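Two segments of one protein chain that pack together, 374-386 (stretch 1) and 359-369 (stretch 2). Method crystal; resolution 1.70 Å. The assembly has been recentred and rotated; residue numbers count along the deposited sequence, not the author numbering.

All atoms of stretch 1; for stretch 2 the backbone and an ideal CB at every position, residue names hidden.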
ATOM      1  N   GLU A 374      32.032 -30.296 -14.292  1.00 10.06           N
ATOM      2  CA  GLU A 374      31.424 -30.242 -12.964  1.00  7.36           C
ATOM      3  C   GLU A 374      29.901 -30.125 -12.961  1.00  9.53           C
ATOM      4  O   GLU A 374      29.287 -30.129 -11.897  1.00 11.37           O
ATOM      5  CB  GLU A 374      32.005 -29.075 -12.151  1.00 11.83           C
ATOM      6  CG  GLU A 374      33.524 -29.066 -12.026  1.00 13.21           C
ATOM      7  CD  GLU A 374      34.079 -30.356 -11.457  1.00 23.93           C
ATOM      8  OE1 GLU A 374      33.554 -30.833 -10.427  1.00 27.99           O
ATOM      9  OE2 GLU A 374      35.047 -30.890 -12.036  1.00 26.14           O
ATOM     10  N   ILE A 375      29.289 -30.011 -14.137  1.00  9.35           N
ATOM     11  CA  ILE A 375      27.832 -29.913 -14.213  1.00  8.26           C
ATOM     12  C   ILE A 375      27.257 -31.283 -13.848  1.00  9.06           C
ATOM     13  O   ILE A 375      27.596 -32.289 -14.469  1.00  8.96           O
ATOM     14  CB  ILE A 375      27.373 -29.524 -15.635  1.00  7.07           C
ATOM     15  CG1 ILE A 375      27.944 -28.154 -16.008  1.00  8.55           C
ATOM     16  CG2 ILE A 375      25.852 -29.474 -15.703  1.00  4.98           C
ATOM     17  CD1 ILE A 375      27.690 -27.755 -17.447  1.00 11.14           C
ATOM     18  N   PRO A 376      26.395 -31.343 -12.821  1.00 10.84           N
ATOM     19  CA  PRO A 376      25.803 -32.617 -12.404  1.00 11.21           C
ATOM     20  C   PRO A 376      24.978 -33.259 -13.515  1.00 12.48           C
ATOM     21  O   PRO A 376      24.470 -32.572 -14.405  1.00 10.44           O
ATOM     22  CB  PRO A 376      24.930 -32.222 -11.213  1.00 12.92           C
ATOM     23  CG  PRO A 376      25.608 -31.006 -10.676  1.00 16.03           C
ATOM     24  CD  PRO A 376      25.969 -30.255 -11.923  1.00 11.68           C
ATOM     25  N   GLU A 377      24.850 -34.580 -13.456  1.00 17.24           N
ATOM     26  CA  GLU A 377      24.069 -35.314 -14.443  1.00 21.04           C
ATOM     27  C   GLU A 377      22.593 -34.977 -14.241  1.00 21.91           C
ATOM     28  O   GLU A 377      21.765 -35.207 -15.119  1.00 29.57           O
ATOM     29  CB  GLU A 377      24.294 -36.820 -14.267  1.00 26.07           C
ATOM     30  CG  GLU A 377      23.461 -37.701 -15.186  1.00 39.66           C
ATOM     31  CD  GLU A 377      23.746 -37.453 -16.654  1.00 55.00           C
ATOM     32  OE1 GLU A 377      24.910 -37.627 -17.075  1.00 51.26           O
ATOM     33  OE2 GLU A 377      22.804 -37.085 -17.389  1.00 59.95           O
ATOM     34  N   THR A 378      22.278 -34.417 -13.079  1.00 19.00           N
ATOM     35  CA  THR A 378      20.905 -34.058 -12.746  1.00 23.01           C
ATOM     36  C   THR A 378      20.422 -32.779 -13.440  1.00 18.11           C
ATOM     37  O   THR A 378      19.222 -32.520 -13.496  1.00 16.51           O
ATOM     38  CB  THR A 378      20.733 -33.903 -11.214  1.00 23.30           C
ATOM     39  OG1 THR A 378      19.345 -33.715 -10.906  1.00 43.73           O
ATOM     40  CG2 THR A 378      21.525 -32.708 -10.695  1.00 21.73           C
ATOM     41  N   VAL A 379      21.351 -31.984 -13.966  1.00 12.93           N
ATOM     42  CA  VAL A 379      20.982 -30.742 -14.649  1.00 10.30           C
ATOM     43  C   VAL A 379      20.258 -31.036 -15.970  1.00  9.28           C
ATOM     44  O   VAL A 379      20.729 -31.823 -16.795  1.00 10.39           O
ATOM     45  CB  VAL A 379      22.232 -29.858 -14.891  1.00  4.69           C
ATOM     46  CG1 VAL A 379      21.896 -28.687 -15.808  1.00  6.99           C
ATOM     47  CG2 VAL A 379      22.744 -29.336 -13.552  1.00 14.45           C
ATOM     48  N   GLN A 380      19.107 -30.393 -16.154  1.00  7.18           N
ATOM     49  CA  GLN A 380      18.269 -30.598 -17.339  1.00  5.36           C
ATOM     50  C   GLN A 380      18.233 -29.452 -18.346  1.00  5.39           C
ATOM     51  O   GLN A 380      17.881 -29.661 -19.508  1.00  6.27           O
ATOM     52  CB  GLN A 380      16.825 -30.870 -16.908  1.00  5.49           C
ATOM     53  CG  GLN A 380      16.640 -32.033 -15.953  1.00  8.93           C
ATOM     54  CD  GLN A 380      15.195 -32.164 -15.504  1.00 13.62           C
ATOM     55  OE1 GLN A 380      14.665 -31.292 -14.810  1.00  8.06           O
ATOM     56  NE2 GLN A 380      14.546 -33.252 -15.907  1.00 10.93           N
ATOM     57  N   THR A 381      18.574 -28.245 -17.908  1.00  6.19           N
ATOM     58  CA  THR A 381      18.521 -27.086 -18.795  1.00  8.98           C
ATOM     59  C   THR A 381      19.603 -27.047 -19.885  1.00  8.63           C
ATOM     60  O   THR A 381      20.566 -27.818 -19.853  1.00  7.92           O
ATOM     61  CB  THR A 381      18.530 -25.783 -17.971  1.00 11.17           C
ATOM     62  OG1 THR A 381      19.725 -25.712 -17.187  1.00 10.11           O
ATOM     63  CG2 THR A 381      17.324 -25.756 -17.031  1.00  8.74           C
ATOM     64  N   PHE A 382      19.430 -26.150 -20.853  1.00  9.84           N
ATOM     65  CA  PHE A 382      20.356 -26.032 -21.982  1.00  7.69           C
ATOM     66  C   PHE A 382      21.716 -25.399 -21.693  1.00  6.70           C
ATOM     67  O   PHE A 382      21.801 -24.347 -21.061  1.00  6.76           O
ATOM     68  CB  PHE A 382      19.714 -25.237 -23.128  1.00  6.36           C
ATOM     69  CG  PHE A 382      18.452 -25.847 -23.677  1.00  9.66           C
ATOM     70  CD1 PHE A 382      17.208 -25.493 -23.155  1.00 13.35           C
ATOM     71  CD2 PHE A 382      18.505 -26.751 -24.734  1.00 11.99           C
ATOM     72  CE1 PHE A 382      16.035 -26.031 -23.681  1.00 14.32           C
ATOM     73  CE2 PHE A 382      17.338 -27.296 -25.265  1.00 14.04           C
ATOM     74  CZ  PHE A 382      16.099 -26.933 -24.741  1.00 13.40           C
ATOM     75  N   ASP A 383      22.778 -26.051 -22.165  1.00  8.55           N
ATOM     76  CA  ASP A 383      24.134 -25.532 -22.020  1.00  9.35           C
ATOM     77  C   ASP A 383      24.354 -24.768 -23.322  1.00 12.92           C
ATOM     78  O   ASP A 383      24.649 -25.363 -24.361  1.00 12.13           O
ATOM     79  CB  ASP A 383      25.159 -26.667 -21.920  1.00  9.43           C
ATOM     80  CG  ASP A 383      26.588 -26.158 -21.818  1.00 10.69           C
ATOM     81  OD1 ASP A 383      26.842 -24.993 -22.195  1.00 10.73           O
ATOM     82  OD2 ASP A 383      27.467 -26.930 -21.375  1.00 12.17           O
ATOM     83  N   LEU A 384      24.203 -23.452 -23.265  1.00  7.90           N
ATOM     84  CA  LEU A 384      24.346 -22.621 -24.454  1.00  8.29           C
ATOM     85  C   LEU A 384      25.653 -21.836 -24.454  1.00  6.51           C
ATOM     86  O   LEU A 384      25.756 -20.788 -25.090  1.00  8.85           O
ATOM     87  CB  LEU A 384      23.160 -21.651 -24.532  1.00  9.75           C
ATOM     88  CG  LEU A 384      21.764 -22.291 -24.565  1.00  7.91           C
ATOM     89  CD1 LEU A 384      20.692 -21.231 -24.365  1.00 10.98           C
ATOM     90  CD2 LEU A 384      21.570 -23.015 -25.883  1.00  8.85           C
ATOM     91  N   SER A 385      26.654 -22.355 -23.754  1.00  6.39           N
ATOM     92  CA  SER A 385      27.942 -21.677 -23.659  1.00  9.87           C
ATOM     93  C   SER A 385      28.578 -21.327 -25.005  1.00  8.19           C
ATOM     94  O   SER A 385      29.090 -20.218 -25.186  1.00  9.92           O
ATOM     95  CB  SER A 385      28.914 -22.521 -22.826  1.00 11.27           C
ATOM     96  OG  SER A 385      29.040 -23.827 -23.355  1.00 13.56           O
ATOM     97  N   ASN A 386      28.550 -22.264 -25.949  1.00  9.38           N
ATOM     98  CA  ASN A 386      29.144 -22.011 -27.257  1.00  6.84           C
ATOM     99  C   ASN A 386      28.397 -20.905 -27.991  1.00  8.42           C
ATOM    100  O   ASN A 386      29.010 -20.004 -28.574  1.00 11.27           O
ATOM    101  CB  ASN A 386      29.143 -23.287 -28.101  1.00  7.89           C
ATOM    102  CG  ASN A 386      29.828 -23.091 -29.437  1.00 18.52           C
ATOM    103  OD1 ASN A 386      29.178 -23.029 -30.482  1.00 20.63           O
ATOM    104  ND2 ASN A 386      31.150 -22.970 -29.408  1.00 13.57           N
ATOM    105  N   UNK A 359      16.803 -20.207 -16.605  1.00  6.78           N
ATOM    106  CA  UNK A 359      17.276 -21.479 -16.055  1.00  9.73           C
ATOM    107  C   UNK A 359      18.455 -22.134 -16.774  1.00  9.92           C
ATOM    108  O   UNK A 359      19.032 -23.094 -16.269  1.00  9.44           O
ATOM    109  CB  UNK A 359      16.110 -22.470 -16.047  1.00  9.73           C
ATOM    110  N   UNK A 360      18.809 -21.632 -17.951  1.00  8.96           N
ATOM    111  CA  UNK A 360      19.932 -22.197 -18.695  1.00  7.23           C
ATOM    112  C   UNK A 360      21.268 -21.665 -18.196  1.00  3.18           C
ATOM    113  O   UNK A 360      22.323 -22.172 -18.581  1.00  4.86           O
ATOM    114  CB  UNK A 360      19.780 -21.897 -20.188  1.00  7.23           C
ATOM    115  N   UNK A 361      21.230 -20.652 -17.335  1.00  7.39           N
ATOM    116  CA  UNK A 361      22.465 -20.054 -16.844  1.00  4.73           C
ATOM    117  C   UNK A 361      23.382 -20.971 -16.029  1.00  8.13           C
ATOM    118  O   UNK A 361      24.597 -20.780 -16.033  1.00  9.47           O
ATOM    119  CB  UNK A 361      22.108 -18.838 -15.987  1.00  4.73           C
ATOM    120  N   UNK A 362      22.816 -21.969 -15.352  1.00  7.36           N
ATOM    121  CA  UNK A 362      23.616 -22.909 -14.559  1.00  7.04           C
ATOM    122  C   UNK A 362      24.632 -23.624 -15.474  1.00  7.83           C
ATOM    123  O   UNK A 362      25.840 -23.410 -15.346  1.00 11.98           O
ATOM    124  CB  UNK A 362      22.714 -23.925 -13.856  1.00  7.04           C
ATOM    125  N   UNK A 363      24.162 -24.459 -16.423  1.00  5.19           N
ATOM    126  CA  UNK A 363      25.156 -25.123 -17.277  1.00  4.94           C
ATOM    127  C   UNK A 363      25.921 -24.169 -18.200  1.00  9.69           C
ATOM    128  O   UNK A 363      27.117 -24.350 -18.434  1.00 10.09           O
ATOM    129  CB  UNK A 363      24.462 -26.189 -18.127  1.00  4.94           C
ATOM    130  N   UNK A 364      25.233 -23.155 -18.712  1.00  5.79           N
ATOM    131  CA  UNK A 364      25.859 -22.192 -19.614  1.00  6.16           C
ATOM    132  C   UNK A 364      27.036 -21.457 -18.975  1.00  8.95           C
ATOM    133  O   UNK A 364      28.133 -21.434 -19.535  1.00  7.53           O
ATOM    134  CB  UNK A 364      24.818 -21.175 -20.087  1.00  6.16           C
ATOM    135  N   UNK A 365      26.823 -20.866 -17.801  1.00  6.26           N
ATOM    136  CA  UNK A 365      27.898 -20.136 -17.131  1.00  7.96           C
ATOM    137  C   UNK A 365      29.029 -21.062 -16.687  1.00 10.19           C
ATOM    138  O   UNK A 365      30.202 -20.759 -16.891  1.00  9.92           O
ATOM    139  CB  UNK A 365      27.343 -19.380 -15.922  1.00  7.96           C
ATOM    140  N   UNK A 366      28.678 -22.196 -16.093  1.00  6.52           N
ATOM    141  CA  UNK A 366      29.696 -23.134 -15.631  1.00  9.89           C
ATOM    142  C   UNK A 366      30.625 -23.576 -16.761  1.00  9.92           C
ATOM    143  O   UNK A 366      31.839 -23.637 -16.576  1.00  9.01           O
ATOM    144  CB  UNK A 366      29.030 -24.358 -14.998  1.00  9.89           C
ATOM    145  N   UNK A 367      30.058 -23.891 -17.924  1.00  5.64           N
ATOM    146  CA  UNK A 367      30.878 -24.308 -19.062  1.00  5.05           C
ATOM    147  C   UNK A 367      31.721 -23.128 -19.551  1.00  8.44           C
ATOM    148  O   UNK A 367      32.895 -23.292 -19.870  1.00  8.80           O
ATOM    149  CB  UNK A 367      30.001 -24.848 -20.194  1.00  5.05           C
ATOM    150  N   UNK A 368      31.123 -21.940 -19.605  1.00  5.44           N
ATOM    151  CA  UNK A 368      31.854 -20.752 -20.043  1.00  5.07           C
ATOM    152  C   UNK A 368      33.032 -20.480 -19.112  1.00  9.12           C
ATOM    153  O   UNK A 368      34.081 -20.000 -19.543  1.00 10.33           O
ATOM    154  CB  UNK A 368      30.926 -19.537 -20.095  1.00  5.07           C
ATOM    155  N   UNK A 369      32.851 -20.796 -17.834  1.00  4.30           N
ATOM    156  CA  UNK A 369      33.875 -20.556 -16.824  1.00  7.68           C
ATOM    157  C   UNK A 369      34.981 -21.600 -16.755  1.00  7.44           C
ATOM    158  O   UNK A 369      35.954 -21.418 -16.024  1.00  9.04           O
ATOM    159  CB  UNK A 369      33.206 -20.461 -15.451  1.00  7.68           C
TER

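Stretch 2 is largely a helix, and stretch 1 runs beside it mostly as loop and turn, entering a helix at Ser 385, so positions that face the loop recur about once per turn. At position 359 the CA-to-CB bond points sideways and the ideal CB lies 3.6 Å from Thr 381 CG2, which favours a small side chain along this direction, though a longer one could turn aside. The residue is Ala 359. Its methyl group rests against Thr 381, whose OG1 donates a hydrogen bond to Ala 359 O (2.9 Å), a bond that uses only the backbone of position 359 and so sets no demand on its side chain.

Position 360 also points sideways, with its ideal CB only 3.3 Å from Phe 382 O. The backbone N of Phe 382 is a donor nearby, so a short acceptor such as Asp or Asn would suit, and Ser might serve. Asp 360 fills the place: its OD1 accepts from Phe 382 N at 2.9 Å and lies at the edge of the Phe 382 ring, near its plane.

Position 361 points away from stretch 1, which therefore sets no preference; it is Leu 361.

Position 362 points toward stretch 1, with Val 379 and Pro 376 farther out along the loop. The ideal CB is 4.8 Å from Thr 381 OG1, leaving room for a long apolar or aromatic residue, Leu, Met, Phe or Tyr. Tyr 362 places one ring face under Val 379 CG2, 3.9 Å from the ring centroid, in a CH-pi contact, while Pro 376 CD packs 3.8 Å from Tyr 362 CE1. The hydroxyl is hydrogen-bonded elsewhere in the structure.

At position 363 the CB faces Ile 375 CD1 (3.7 Å), Asp 383 CB (3.9 Å) and Val 379 CG1, a mainly apolar setting for a compact residue. Phi of -67° permits proline, although Val or Ala would also be reasonable. Pro 363 sets its CB 3.8 Å from Ile 375 CD1 and its CD 4.1 Å from Val 379 CG1.

Position 364 points sideways near Leu 384 N, a donor, and Phe 382 O. A short hydroxyl, Ser or Thr, is the natural choice. Thr 364 OG1 accepts from Leu 384 N (3.0 Å) and donates to Asp 360 O (2.7 Å), linking the loop to the preceding helical turn.

Position 365 points away and holds Leu 365. Position 366 points toward the loop, its ideal CB 4.1 Å from Ile 375 CG1, and Leu, Ile, Val or Met would fit; Leu 366 places CD2 4.1 Å from Ile 375 CG1.

Position 367 faces Asp 383 OD2 and Ser 385 OG, both 3.5 Å from the ideal CB. Such closeness favours a small donor, Ser foremost. Ser 367 OG donates to Asp 383 OD2 at 2.6 Å, while Asp 383 OD1 accepts from Ser 385 N and OG.

Position 368 points sideways past Ser 385 CB, where a flexible apolar chain is suitable; selenomethionine Met 368 brings CG within 3.6 Å of that CB. Position 369, out of reach, is selenomethionine Met 369.

Stretch 2, residues 359-369: ADLYPTLLSMM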
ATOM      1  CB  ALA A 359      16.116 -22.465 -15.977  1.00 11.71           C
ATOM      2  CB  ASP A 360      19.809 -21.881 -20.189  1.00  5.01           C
ATOM      3  CG  ASP A 360      18.558 -22.463 -20.806  1.00 11.60           C
ATOM      4  OD1 ASP A 360      18.128 -23.556 -20.365  1.00 10.38           O
ATOM      5  OD2 ASP A 360      18.014 -21.837 -21.743  1.00 11.07           O
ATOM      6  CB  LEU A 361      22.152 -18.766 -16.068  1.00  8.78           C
ATOM      7  CG  LEU A 361      21.645 -17.637 -16.978  1.00 11.24           C
ATOM      8  CD1 LEU A 361      21.202 -16.448 -16.139  1.00 13.05           C
ATOM      9  CD2 LEU A 361      22.744 -17.218 -17.949  1.00  9.93           C
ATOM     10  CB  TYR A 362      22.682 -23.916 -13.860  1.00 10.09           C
ATOM     11  CG  TYR A 362      23.306 -24.899 -12.880  1.00  4.74           C
ATOM     12  CD1 TYR A 362      24.489 -25.581 -13.179  1.00  4.79           C
ATOM     13  CD2 TYR A 362      22.636 -25.239 -11.703  1.00  9.40           C
ATOM     14  CE1 TYR A 362      24.981 -26.578 -12.330  1.00  7.97           C
ATOM     15  CE2 TYR A 362      23.112 -26.230 -10.857  1.00  7.59           C
ATOM     16  CZ  TYR A 362      24.283 -26.898 -11.171  1.00 10.75           C
ATOM     17  OH  TYR A 362      24.746 -27.879 -10.327  1.00  9.67           O
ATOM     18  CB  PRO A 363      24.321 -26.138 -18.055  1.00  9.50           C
ATOM     19  CG  PRO A 363      23.010 -25.438 -18.202  1.00 10.01           C
ATOM     20  CD  PRO A 363      22.793 -24.841 -16.821  1.00  7.79           C
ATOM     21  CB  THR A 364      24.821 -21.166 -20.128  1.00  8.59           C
ATOM     22  OG1 THR A 364      23.766 -21.862 -20.807  1.00  7.41           O
ATOM     23  CG2 THR A 364      25.467 -20.176 -21.099  1.00  7.41           C
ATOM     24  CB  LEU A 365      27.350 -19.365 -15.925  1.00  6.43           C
ATOM     25  CG  LEU A 365      26.449 -18.164 -16.254  1.00  6.53           C
ATOM     26  CD1 LEU A 365      25.773 -17.657 -14.985  1.00  5.35           C
ATOM     27  CD2 LEU A 365      27.285 -17.059 -16.893  1.00 10.42           C
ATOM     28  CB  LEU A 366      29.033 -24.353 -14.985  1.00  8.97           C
ATOM     29  CG  LEU A 366      29.236 -24.554 -13.478  1.00 18.26           C
ATOM     30  CD1 LEU A 366      29.230 -23.226 -12.748  1.00 11.44           C
ATOM     31  CD2 LEU A 366      28.149 -25.480 -12.945  1.00 11.01           C
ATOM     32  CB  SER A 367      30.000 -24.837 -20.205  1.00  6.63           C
ATOM     33  OG  SER A 367      29.456 -26.110 -19.890  1.00  9.57           O
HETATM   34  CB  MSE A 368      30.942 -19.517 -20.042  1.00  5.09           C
HETATM   35  CG  MSE A 368      29.916 -19.462 -21.158  1.00  7.54           C
HETATM   36 SE   MSE A 368      28.726 -17.946 -20.897  1.00 24.01          SE
HETATM   37  CE  MSE A 368      29.971 -16.522 -21.323  1.00  6.42           C
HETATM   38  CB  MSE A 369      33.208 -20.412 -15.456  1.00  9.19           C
HETATM   39  CG  MSE A 369      32.355 -19.163 -15.351  1.00 10.88           C
HETATM   40 SE   MSE A 369      31.193 -19.117 -13.821  1.00 21.54          SE
HETATM   41  CE  MSE A 369      30.005 -17.727 -14.452  1.00 32.60           C
TER
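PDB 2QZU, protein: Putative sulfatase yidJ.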